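Local coordinates for protein L-lysine 6-monooxygenase involved in desferrioxamine biosynthesis (Erwinia amylovora CFBP1430, PDB 5O8P) that probably catalyses the FAD- and NADPH-dependent N-hydroxylation of cadaverine, a step in the biosynthesis of the siderophore desferrioxamine, at residues A265-K268 with N269-K272; I249-F252 with H253-A257; E235-K238 with L239-E242; A399-R402 with N403-L407. All coordinates share one frame; numbering follows the deposited sequence.

In the fold
Along the chain the order is interaction 3 (235-242), interaction 2 (249-257), interaction 1 (265-272) and, far later, interaction 4 (399-407). The first three follow strand 221-225 and are strung over the consecutive helices 238-241, 246-253 and 257-266; all three reach the second subunit. Interactions 1 and 3, centres about 13 Å apart, touch directly: Leu270 packs on Thr240 and Glu235. Interaction 2 approaches interactions 1 and 4 to about 4 Å between nearest atoms without touching either. Interaction 4 lies within helix 399-410, its centre about 22 Å from that of interaction 3. Together they place nicotinamide-nucleotide-binding residues, flavin-proximal side chains and subunit contacts along neighbouring parts of the fold.

Interaction 1. Residues A265-K268 with N269-K272; sequences ASQK and NLYK
Lys268 and Lys272 run side by side with their amino ends pointing the same way, four residues apart in the chain. Their shapes differ: Lys268 is extended beyond CG, whereas Lys272 folds back at its last two torsions (chi3 51°, chi4 61°), which lays its CE along the aliphatic rod of Lys268. The closest approach is Lys268 CD to Lys272 CE at 3.5 Å, and Lys268 NZ lies 4.2 Å from Lys272 NZ. Beneath them the backbone turns tightly: Lys272 N bonds to Lys268 O at 2.8 Å and Tyr271 N reaches the same Lys268 O in a weak bond at 3.4 Å. One residue earlier, Leu270 N donates to Gln267 O at 3.2 Å. Tyr271 OH is hydrogen-bonded to Asn264 O in the preceding helix 257-266, which fixes the far end of the ring; Gln267 O merely lies by the ring's edge, in its plane. Leu270 CD1 lies 4.1 Å from Gln267 CD. Tyr271 and Lys272 belong to the NADP(+) site, and Lys268 touches Tyr232 of the same site. The two neighbouring ammonium groups, of which that of Lys272 belongs to the site, therefore probably concentrate positive charge where an anionic nucleotide would be received; that site is unoccupied in this chain.

Interaction 2. Residues I249-F252 with H253-A257; sequences IDYF and HSLPA
Ser254 grips Tyr251 O twice. Its OG donates to Tyr251 O at 2.7 Å and its own backbone N to Tyr251 O at 3.2 Å, both from the same face of the carbonyl plane. The hydroxyl gets there because OG sits between the backbone N and the carbonyl carbon (chi1 68°), folded back onto the turn. Upstream, His253 N bonds to Ile249 O at 3.0 Å in the ordinary helical pattern. That bond and a weak one from Ser254 N to Asp250 O span four residues, whereas Ser254 N to Tyr251 O and a weak bond from Leu255 N to Phe252 O at 3.4 Å span three. The shortened spacing marks the way helix 246-253 gives over to a short connection, after which Pro256 takes the N-cap position of helix 257-266. Packing follows from the turn, which brings Leu255 back against the helix. Its CD1 lies 4.2 Å from Tyr251 CE2 and 4.3 Å from Phe252 CD1, oblique to both rings. Phe252 continues onto Arg260, Leu263 and Asn264 of the next helix, while Tyr251 OH bonds to Glu324 and Gln322 of the second subunit. On the flank, His253 NE2 is bonded to Val367 O and the His253 ring meets that of His389 edge-to-face.

Interaction 3. Residues E235-K238 with L239-E242; sequences EYTK and LTLE
Leu241 folds back over Tyr236 at the opening of a short helix, each of its atoms from CB outward finding a partner. CB rests 3.6 Å from Lys238 O. CG lies 3.6 Å from Thr237 O, and also near the Tyr236 carbonyl. From there both methyls reach the aromatic ring: Leu241 CD1 stands over its centre, 4.2 Å from the Tyr236 centroid and only 2° off the normal, a CH-pi contact, while Leu241 CD2 packs at 3.8 Å on Tyr236 CD1. In the backbone Leu241 N donates to Thr237 O at 3.1 Å, and Thr240 N adds a weak bond to the same oxygen. A second tie spans five residues: Thr240 OG1 donates to Glu235 OE2 at 2.7 Å, Glu235 OE2 accepting through its anti lone pair, the two side chains crossing at about a right angle. Glu235 OE2 also forms a salt bridge with Arg230 of the second subunit, so the carboxylate links the turn to its neighbour. Tyr236 OH bonds to Glu94 of the third subunit, and Lys238 NZ pairs with Asp284 of the second. The arrangement is that of a loop entering the weakly bonded helix 238-241, placed where three subunits of the tetramer come together.

Interaction 4. Residues A399-R402 with N403-L407; sequences ACYR and NSVLL
Tyr401 offers one ring face to Val405, four residues on along the helix. The methyl CG1 of Val405 sits 4.0 Å from the Tyr401 ring centroid, 17° off the normal and displaced toward the rim, with Tyr401 CZ its nearest ring atom at 3.9 Å. This is a CH-pi contact between side chains that cross obliquely. The ring comes to the flank of the helix because CG is anti to the backbone N (chi1 173°), and it continues onto Tyr371 and Val418 of its own chain and onto Tyr88 of the third subunit. Regular helical bonds carry the backbone: Asn403 N to Ala399 O at 2.9 Å and Leu406 N to Arg402 O at 2.9 Å. Ser404 adds a side-chain bond to this ladder. Its OG donates to Cys400 O at 2.8 Å while its N donates to the same Cys400 O at 2.9 Å, the two arriving from opposite faces of the carbonyl plane; the buried hydroxyl is thereby satisfied within its own helix. Asn403 lays its amide against Ala399 O, without a hydrogen bond from ND2 to it, and OD1 accepts from Gln382 NE2. Arg402 leaves the helix on an extended chain that bends at chi3 (35°). Its guanidinium meets Glu385 in a salt bridge, bonds to Gln382 and Thr393 O, and makes a cation-pi contact with Phe19 of the FAD site. A buried charge matched in this way implies a firmly oriented arginine, its side chain about 7 Å from the flavin cofactor, consistent with a second-shell role in shaping the FAD pocket.

Interaction 1. Residues A265-K268 with N269-K272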
loop_
_atom_site.group_PDB
_atom_site.type_symbol
_atom_site.label_atom_id
_atom_site.label_comp_id
_atom_site.label_asym_id
_atom_site.label_seq_id
_atom_site.Cartn_x
_atom_site.Cartn_y
_atom_site.Cartn_z
ATOM N N ALA B 265 -15.785 26.787 -7.824
ATOM C CA ALA B 265 -16.785 26.187 -6.942
ATOM C C ALA B 265 -17.088 24.697 -7.207
ATOM O O ALA B 265 -17.454 23.985 -6.269
ATOM C CB ALA B 265 -18.074 27.008 -6.923
ATOM N N SER B 266 -16.947 24.228 -8.448
ATOM C CA SER B 266 -17.158 22.807 -8.781
ATOM C C SER B 266 -15.899 21.917 -8.707
ATOM O O SER B 266 -15.982 20.712 -8.947
ATOM C CB SER B 266 -17.826 22.682 -10.167
ATOM O OG SER B 266 -16.894 22.761 -11.237
ATOM N N GLN B 267 -14.738 22.517 -8.443
ATOM C CA GLN B 267 -13.446 21.797 -8.454
ATOM C C GLN B 267 -12.853 21.807 -7.046
ATOM O O GLN B 267 -11.631 21.820 -6.876
ATOM C CB GLN B 267 -12.439 22.416 -9.456
ATOM C CG GLN B 267 -12.703 22.143 -10.928
ATOM C CD GLN B 267 -11.643 22.720 -11.848
ATOM O OE1 GLN B 267 -10.963 23.701 -11.523
ATOM N NE2 GLN B 267 -11.530 22.137 -13.029
ATOM N N LYS B 268 -13.707 21.717 -6.030
ATOM C CA LYS B 268 -13.237 21.680 -4.643
ATOM C C LYS B 268 -12.592 20.329 -4.257
ATOM O O LYS B 268 -11.755 20.312 -3.360
ATOM C CB LYS B 268 -14.377 22.052 -3.687
ATOM C CG LYS B 268 -14.853 23.481 -3.895
ATOM C CD LYS B 268 -16.029 23.816 -2.997
ATOM C CE LYS B 268 -16.348 25.299 -3.001
ATOM N NZ LYS B 268 -17.084 25.686 -1.768
ATOM N N ASN B 269 -12.954 19.226 -4.925
ATOM C CA ASN B 269 -12.193 17.959 -4.750
ATOM C C ASN B 269 -10.710 18.056 -5.170
ATOM O O ASN B 269 -9.886 17.285 -4.680
ATOM C CB ASN B 269 -12.889 16.685 -5.313
ATOM C CG ASN B 269 -13.465 16.855 -6.704
ATOM O OD1 ASN B 269 -13.277 17.872 -7.368
ATOM N ND2 ASN B 269 -14.193 15.842 -7.146
ATOM N N LEU B 270 -10.372 19.009 -6.044
ATOM C CA LEU B 270 -8.997 19.177 -6.518
ATOM C C LEU B 270 -8.069 19.932 -5.547
ATOM O O LEU B 270 -6.846 19.790 -5.637
ATOM C CB LEU B 270 -8.979 19.855 -7.902
ATOM C CG LEU B 270 -9.708 19.209 -9.103
ATOM C CD1 LEU B 270 -9.209 19.807 -10.412
ATOM C CD2 LEU B 270 -9.602 17.688 -9.109
ATOM N N TYR B 271 -8.631 20.733 -4.640
ATOM C CA TYR B 271 -7.816 21.498 -3.657
ATOM C C TYR B 271 -8.336 21.555 -2.203
ATOM O O TYR B 271 -7.523 21.567 -1.277
ATOM C CB TYR B 271 -7.468 22.911 -4.178
ATOM C CG TYR B 271 -8.615 23.917 -4.306
ATOM C CD1 TYR B 271 -9.675 23.696 -5.194
ATOM C CD2 TYR B 271 -8.598 25.130 -3.593
ATOM C CE1 TYR B 271 -10.701 24.611 -5.333
ATOM C CE2 TYR B 271 -9.625 26.064 -3.733
ATOM C CZ TYR B 271 -10.671 25.799 -4.609
ATOM O OH TYR B 271 -11.701 26.696 -4.771
ATOM N N LYS B 272 -9.658 21.564 -2.001
ATOM C CA LYS B 272 -10.269 21.663 -0.659
ATOM C C LYS B 272 -10.705 20.294 -0.062
ATOM O O LYS B 272 -11.490 20.236 0.865
ATOM C CB LYS B 272 -11.438 22.675 -0.720
ATOM C CG LYS B 272 -10.995 24.138 -0.698
ATOM C CD LYS B 272 -12.004 25.093 -1.355
ATOM C CE LYS B 272 -13.454 24.968 -0.858
ATOM N NZ LYS B 272 -13.676 25.231 0.597
#

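Interaction 2. Residues I249-F252 with H253-A257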
loop_
_atom_site.group_PDB
_atom_site.type_symbol
_atom_site.label_atom_id
_atom_site.label_comp_id
_atom_site.label_asym_id
_atom_site.label_seq_id
_atom_site.Cartn_x
_atom_site.Cartn_y
_atom_site.Cartn_z
ATOM N N ILE B 249 -2.877 25.694 -16.426
ATOM C CA ILE B 249 -3.053 27.050 -15.915
ATOM C C ILE B 249 -3.293 28.011 -17.076
ATOM O O ILE B 249 -4.178 28.862 -16.991
ATOM C CB ILE B 249 -1.886 27.493 -15.022
ATOM C CG1 ILE B 249 -1.805 26.604 -13.786
ATOM C CG2 ILE B 249 -2.093 28.924 -14.544
ATOM C CD1 ILE B 249 -0.446 26.619 -13.111
ATOM N N ASP B 250 -2.541 27.840 -18.165
ATOM C CA ASP B 250 -2.761 28.628 -19.388
ATOM C C ASP B 250 -4.185 28.435 -19.881
ATOM O O ASP B 250 -4.863 29.394 -20.240
ATOM C CB ASP B 250 -1.789 28.224 -20.508
ATOM C CG ASP B 250 -0.322 28.436 -20.140
ATOM O OD1 ASP B 250 -0.016 29.337 -19.328
ATOM O OD2 ASP B 250 0.539 27.705 -20.675
ATOM N N TYR B 251 -4.623 27.179 -19.895
ATOM C CA TYR B 251 -5.976 26.825 -20.333
ATOM C C TYR B 251 -7.008 27.516 -19.454
ATOM O O TYR B 251 -7.894 28.200 -19.976
ATOM C CB TYR B 251 -6.161 25.293 -20.336
ATOM C CG TYR B 251 -7.593 24.806 -20.324
ATOM C CD1 TYR B 251 -8.362 24.849 -21.479
ATOM C CD2 TYR B 251 -8.173 24.288 -19.157
ATOM C CE1 TYR B 251 -9.678 24.406 -21.481
ATOM C CE2 TYR B 251 -9.489 23.845 -19.146
ATOM C CZ TYR B 251 -10.240 23.916 -20.311
ATOM O OH TYR B 251 -11.542 23.474 -20.332
ATOM N N PHE B 252 -6.854 27.375 -18.136
ATOM C CA PHE B 252 -7.790 27.950 -17.173
ATOM C C PHE B 252 -7.915 29.470 -17.276
ATOM O O PHE B 252 -9.011 30.018 -17.107
ATOM C CB PHE B 252 -7.399 27.556 -15.743
ATOM C CG PHE B 252 -8.415 27.963 -14.708
ATOM C CD1 PHE B 252 -9.508 27.160 -14.408
ATOM C CD2 PHE B 252 -8.318 29.210 -14.099
ATOM C CE1 PHE B 252 -10.449 27.582 -13.489
ATOM C CE2 PHE B 252 -9.265 29.635 -13.183
ATOM C CZ PHE B 252 -10.336 28.824 -12.883
ATOM N N HIS B 253 -6.800 30.136 -17.570
ATOM C CA HIS B 253 -6.714 31.590 -17.487
ATOM C C HIS B 253 -7.319 32.221 -18.743
ATOM O O HIS B 253 -7.557 33.419 -18.744
ATOM C CB HIS B 253 -5.236 32.024 -17.306
ATOM C CG HIS B 253 -5.051 33.484 -17.036
ATOM N ND1 HIS B 253 -4.944 34.420 -18.042
ATOM C CD2 HIS B 253 -4.943 34.166 -15.875
ATOM C CE1 HIS B 253 -4.779 35.617 -17.513
ATOM N NE2 HIS B 253 -4.774 35.490 -16.198
ATOM N N SER B 254 -7.554 31.414 -19.795
ATOM C CA SER B 254 -8.116 31.894 -21.059
ATOM C C SER B 254 -9.632 31.705 -21.119
ATOM O O SER B 254 -10.274 32.193 -22.054
ATOM C CB SER B 254 -7.464 31.147 -22.222
ATOM O OG SER B 254 -7.850 29.776 -22.220
ATOM N N LEU B 255 -10.185 31.011 -20.113
ATOM C CA LEU B 255 -11.619 30.789 -19.981
ATOM C C LEU B 255 -12.316 32.049 -19.440
ATOM O O LEU B 255 -11.829 32.594 -18.454
ATOM C CB LEU B 255 -11.896 29.676 -18.982
ATOM C CG LEU B 255 -11.424 28.268 -19.334
ATOM C CD1 LEU B 255 -11.630 27.330 -18.155
ATOM C CD2 LEU B 255 -12.166 27.748 -20.553
ATOM N N PRO B 256 -13.458 32.466 -20.029
ATOM C CA PRO B 256 -14.154 33.685 -19.582
ATOM C C PRO B 256 -14.317 33.825 -18.084
ATOM O O PRO B 256 -14.575 32.822 -17.413
ATOM C CB PRO B 256 -15.545 33.475 -20.117
ATOM C CG PRO B 256 -15.334 32.708 -21.346
ATOM C CD PRO B 256 -14.336 31.696 -20.924
ATOM N N ALA B 257 -14.260 35.062 -17.580
ATOM C CA ALA B 257 -14.315 35.338 -16.123
ATOM C C ALA B 257 -15.418 34.579 -15.373
ATOM O O ALA B 257 -15.163 34.015 -14.315
ATOM C CB ALA B 257 -14.458 36.838 -15.881
#

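Interaction 3. Residues E235-K238 with L239-E242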
loop_
_atom_site.group_PDB
_atom_site.type_symbol
_atom_site.label_atom_id
_atom_site.label_comp_id
_atom_site.label_asym_id
_atom_site.label_seq_id
_atom_site.Cartn_x
_atom_site.Cartn_y
_atom_site.Cartn_z
ATOM N N GLU B 235 -8.668 14.718 -4.742
ATOM C CA GLU B 235 -8.363 13.858 -5.894
ATOM C C GLU B 235 -6.853 13.815 -6.202
ATOM O O GLU B 235 -6.259 14.815 -6.594
ATOM C CB GLU B 235 -9.165 14.284 -7.117
ATOM C CG GLU B 235 -9.287 13.179 -8.194
ATOM C CD GLU B 235 -10.447 13.446 -9.168
ATOM O OE1 GLU B 235 -11.574 13.699 -8.705
ATOM O OE2 GLU B 235 -10.226 13.433 -10.406
ATOM N N TYR B 236 -6.255 12.648 -6.009
ATOM C CA TYR B 236 -4.792 12.475 -6.041
ATOM C C TYR B 236 -4.308 11.432 -7.071
ATOM O O TYR B 236 -3.116 11.046 -7.117
ATOM C CB TYR B 236 -4.261 12.128 -4.645
ATOM C CG TYR B 236 -2.857 12.639 -4.363
ATOM C CD1 TYR B 236 -2.613 14.012 -4.218
ATOM C CD2 TYR B 236 -1.773 11.752 -4.205
ATOM C CE1 TYR B 236 -1.330 14.490 -3.957
ATOM C CE2 TYR B 236 -0.486 12.221 -3.929
ATOM C CZ TYR B 236 -0.262 13.592 -3.803
ATOM O OH TYR B 236 1.013 14.081 -3.541
ATOM N N THR B 237 -5.218 10.982 -7.930
ATOM C CA THR B 237 -4.894 10.059 -9.002
ATOM C C THR B 237 -4.080 10.819 -10.036
ATOM O O THR B 237 -4.356 11.993 -10.309
ATOM C CB THR B 237 -6.176 9.477 -9.627
ATOM O OG1 THR B 237 -7.110 10.537 -9.901
ATOM C CG2 THR B 237 -6.809 8.453 -8.690
ATOM N N LYS B 238 -3.083 10.148 -10.600
ATOM C CA LYS B 238 -1.996 10.822 -11.320
ATOM C C LYS B 238 -2.400 11.545 -12.598
ATOM O O LYS B 238 -1.784 12.552 -12.943
ATOM C CB LYS B 238 -0.865 9.849 -11.598
ATOM C CG LYS B 238 -0.185 9.406 -10.327
ATOM C CD LYS B 238 0.826 8.323 -10.579
ATOM C CE LYS B 238 1.343 7.794 -9.260
ATOM N NZ LYS B 238 2.225 6.627 -9.499
ATOM N N LEU B 239 -3.429 11.056 -13.284
ATOM C CA LEU B 239 -3.947 11.771 -14.452
ATOM C C LEU B 239 -4.578 13.110 -14.073
ATOM O O LEU B 239 -4.462 14.058 -14.823
ATOM C CB LEU B 239 -4.923 10.920 -15.265
ATOM C CG LEU B 239 -4.291 9.814 -16.134
ATOM C CD1 LEU B 239 -5.399 8.957 -16.753
ATOM C CD2 LEU B 239 -3.347 10.392 -17.189
ATOM N N THR B 240 -5.226 13.190 -12.910
ATOM C CA THR B 240 -5.757 14.473 -12.387
ATOM C C THR B 240 -4.638 15.386 -11.869
ATOM O O THR B 240 -4.731 16.601 -12.025
ATOM C CB THR B 240 -6.827 14.259 -11.288
ATOM O OG1 THR B 240 -7.926 13.542 -11.849
ATOM C CG2 THR B 240 -7.329 15.568 -10.718
ATOM N N LEU B 241 -3.583 14.824 -11.279
ATOM C CA LEU B 241 -2.427 15.641 -10.855
ATOM C C LEU B 241 -1.766 16.426 -12.014
ATOM O O LEU B 241 -1.200 17.506 -11.781
ATOM C CB LEU B 241 -1.376 14.796 -10.120
ATOM C CG LEU B 241 -1.799 14.100 -8.820
ATOM C CD1 LEU B 241 -0.624 13.353 -8.182
ATOM C CD2 LEU B 241 -2.428 15.097 -7.831
ATOM N N GLU B 242 -1.872 15.912 -13.245
ATOM C CA GLU B 242 -1.453 16.662 -14.444
ATOM C C GLU B 242 -2.188 17.981 -14.668
ATOM O O GLU B 242 -1.764 18.783 -15.477
ATOM C CB GLU B 242 -1.624 15.827 -15.709
ATOM C CG GLU B 242 -0.717 14.613 -15.827
ATOM C CD GLU B 242 -0.492 14.198 -17.279
ATOM O OE1 GLU B 242 -1.482 14.136 -18.071
ATOM O OE2 GLU B 242 0.704 13.992 -17.639
#

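Interaction 4. Residues A399-R402 with N403-L407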
loop_
_atom_site.group_PDB
_atom_site.type_symbol
_atom_site.label_atom_id
_atom_site.label_comp_id
_atom_site.label_asym_id
_atom_site.label_seq_id
_atom_site.Cartn_x
_atom_site.Cartn_y
_atom_site.Cartn_z
ATOM N N ALA B 399 4.720 26.551 -6.266
ATOM C CA ALA B 399 5.357 27.728 -5.701
ATOM C C ALA B 399 6.595 28.065 -6.500
ATOM O O ALA B 399 6.791 29.220 -6.874
ATOM C CB ALA B 399 5.714 27.493 -4.244
ATOM N N CYS B 400 7.431 27.063 -6.766
ATOM C CA CYS B 400 8.613 27.259 -7.625
ATOM C C CYS B 400 8.261 27.661 -9.062
ATOM O O CYS B 400 8.971 28.479 -9.641
ATOM C CB CYS B 400 9.490 26.021 -7.659
ATOM S SG CYS B 400 10.512 25.822 -6.204
ATOM N N TYR B 401 7.182 27.102 -9.630
ATOM C CA TYR B 401 6.731 27.529 -10.956
ATOM C C TYR B 401 6.465 29.039 -10.934
ATOM O O TYR B 401 7.066 29.789 -11.715
ATOM C CB TYR B 401 5.476 26.766 -11.461
ATOM C CG TYR B 401 4.934 27.349 -12.759
ATOM C CD1 TYR B 401 5.599 27.142 -13.967
ATOM C CD2 TYR B 401 3.792 28.158 -12.774
ATOM C CE1 TYR B 401 5.154 27.730 -15.145
ATOM C CE2 TYR B 401 3.317 28.721 -13.955
ATOM C CZ TYR B 401 4.011 28.498 -15.143
ATOM O OH TYR B 401 3.606 29.038 -16.344
ATOM N N ARG B 402 5.593 29.473 -10.024
ATOM C CA ARG B 402 5.195 30.885 -9.959
ATOM C C ARG B 402 6.409 31.796 -9.672
ATOM O O ARG B 402 6.637 32.786 -10.379
ATOM C CB ARG B 402 4.079 31.106 -8.922
ATOM C CG ARG B 402 3.390 32.469 -9.006
ATOM C CD ARG B 402 2.292 32.693 -7.981
ATOM N NE ARG B 402 2.596 32.044 -6.704
ATOM C CZ ARG B 402 1.817 31.183 -6.047
ATOM N NH1 ARG B 402 0.589 30.878 -6.464
ATOM N NH2 ARG B 402 2.259 30.657 -4.909
ATOM N N ASN B 403 7.207 31.423 -8.676
ATOM C CA ASN B 403 8.435 32.154 -8.361
ATOM C C ASN B 403 9.385 32.265 -9.562
ATOM O O ASN B 403 10.002 33.316 -9.780
ATOM C CB ASN B 403 9.157 31.516 -7.157
ATOM C CG ASN B 403 8.451 31.782 -5.835
ATOM O OD1 ASN B 403 7.885 32.850 -5.631
ATOM N ND2 ASN B 403 8.489 30.810 -4.931
ATOM N N SER B 404 9.475 31.199 -10.353
ATOM C CA SER B 404 10.310 31.212 -11.554
ATOM C C SER B 404 9.837 32.176 -12.635
ATOM O O SER B 404 10.691 32.717 -13.357
ATOM C CB SER B 404 10.450 29.810 -12.139
ATOM O OG SER B 404 11.226 29.010 -11.277
ATOM N N VAL B 405 8.519 32.389 -12.755
ATOM C CA VAL B 405 8.002 33.350 -13.762
ATOM C C VAL B 405 8.067 34.774 -13.203
ATOM O O VAL B 405 8.211 35.736 -13.959
ATOM C CB VAL B 405 6.581 33.011 -14.369
ATOM C CG1 VAL B 405 6.239 31.523 -14.284
ATOM C CG2 VAL B 405 5.459 33.837 -13.767
ATOM N N LEU B 406 7.939 34.906 -11.884
ATOM C CA LEU B 406 8.143 36.188 -11.245
ATOM C C LEU B 406 9.566 36.625 -11.482
ATOM O O LEU B 406 9.791 37.757 -11.909
ATOM C CB LEU B 406 7.866 36.120 -9.745
ATOM C CG LEU B 406 6.421 35.939 -9.303
ATOM C CD1 LEU B 406 6.390 35.882 -7.782
ATOM C CD2 LEU B 406 5.532 37.036 -9.843
ATOM N N LEU B 407 10.525 35.734 -11.237
ATOM C CA LEU B 407 11.930 36.082 -11.466
ATOM C C LEU B 407 12.213 36.417 -12.920
ATOM O O LEU B 407 13.031 37.275 -13.195
ATOM C CB LEU B 407 12.881 35.000 -10.935
ATOM C CG LEU B 407 13.010 35.046 -9.407
ATOM C CD1 LEU B 407 13.795 33.872 -8.861
ATOM C CD2 LEU B 407 13.652 36.351 -8.951
#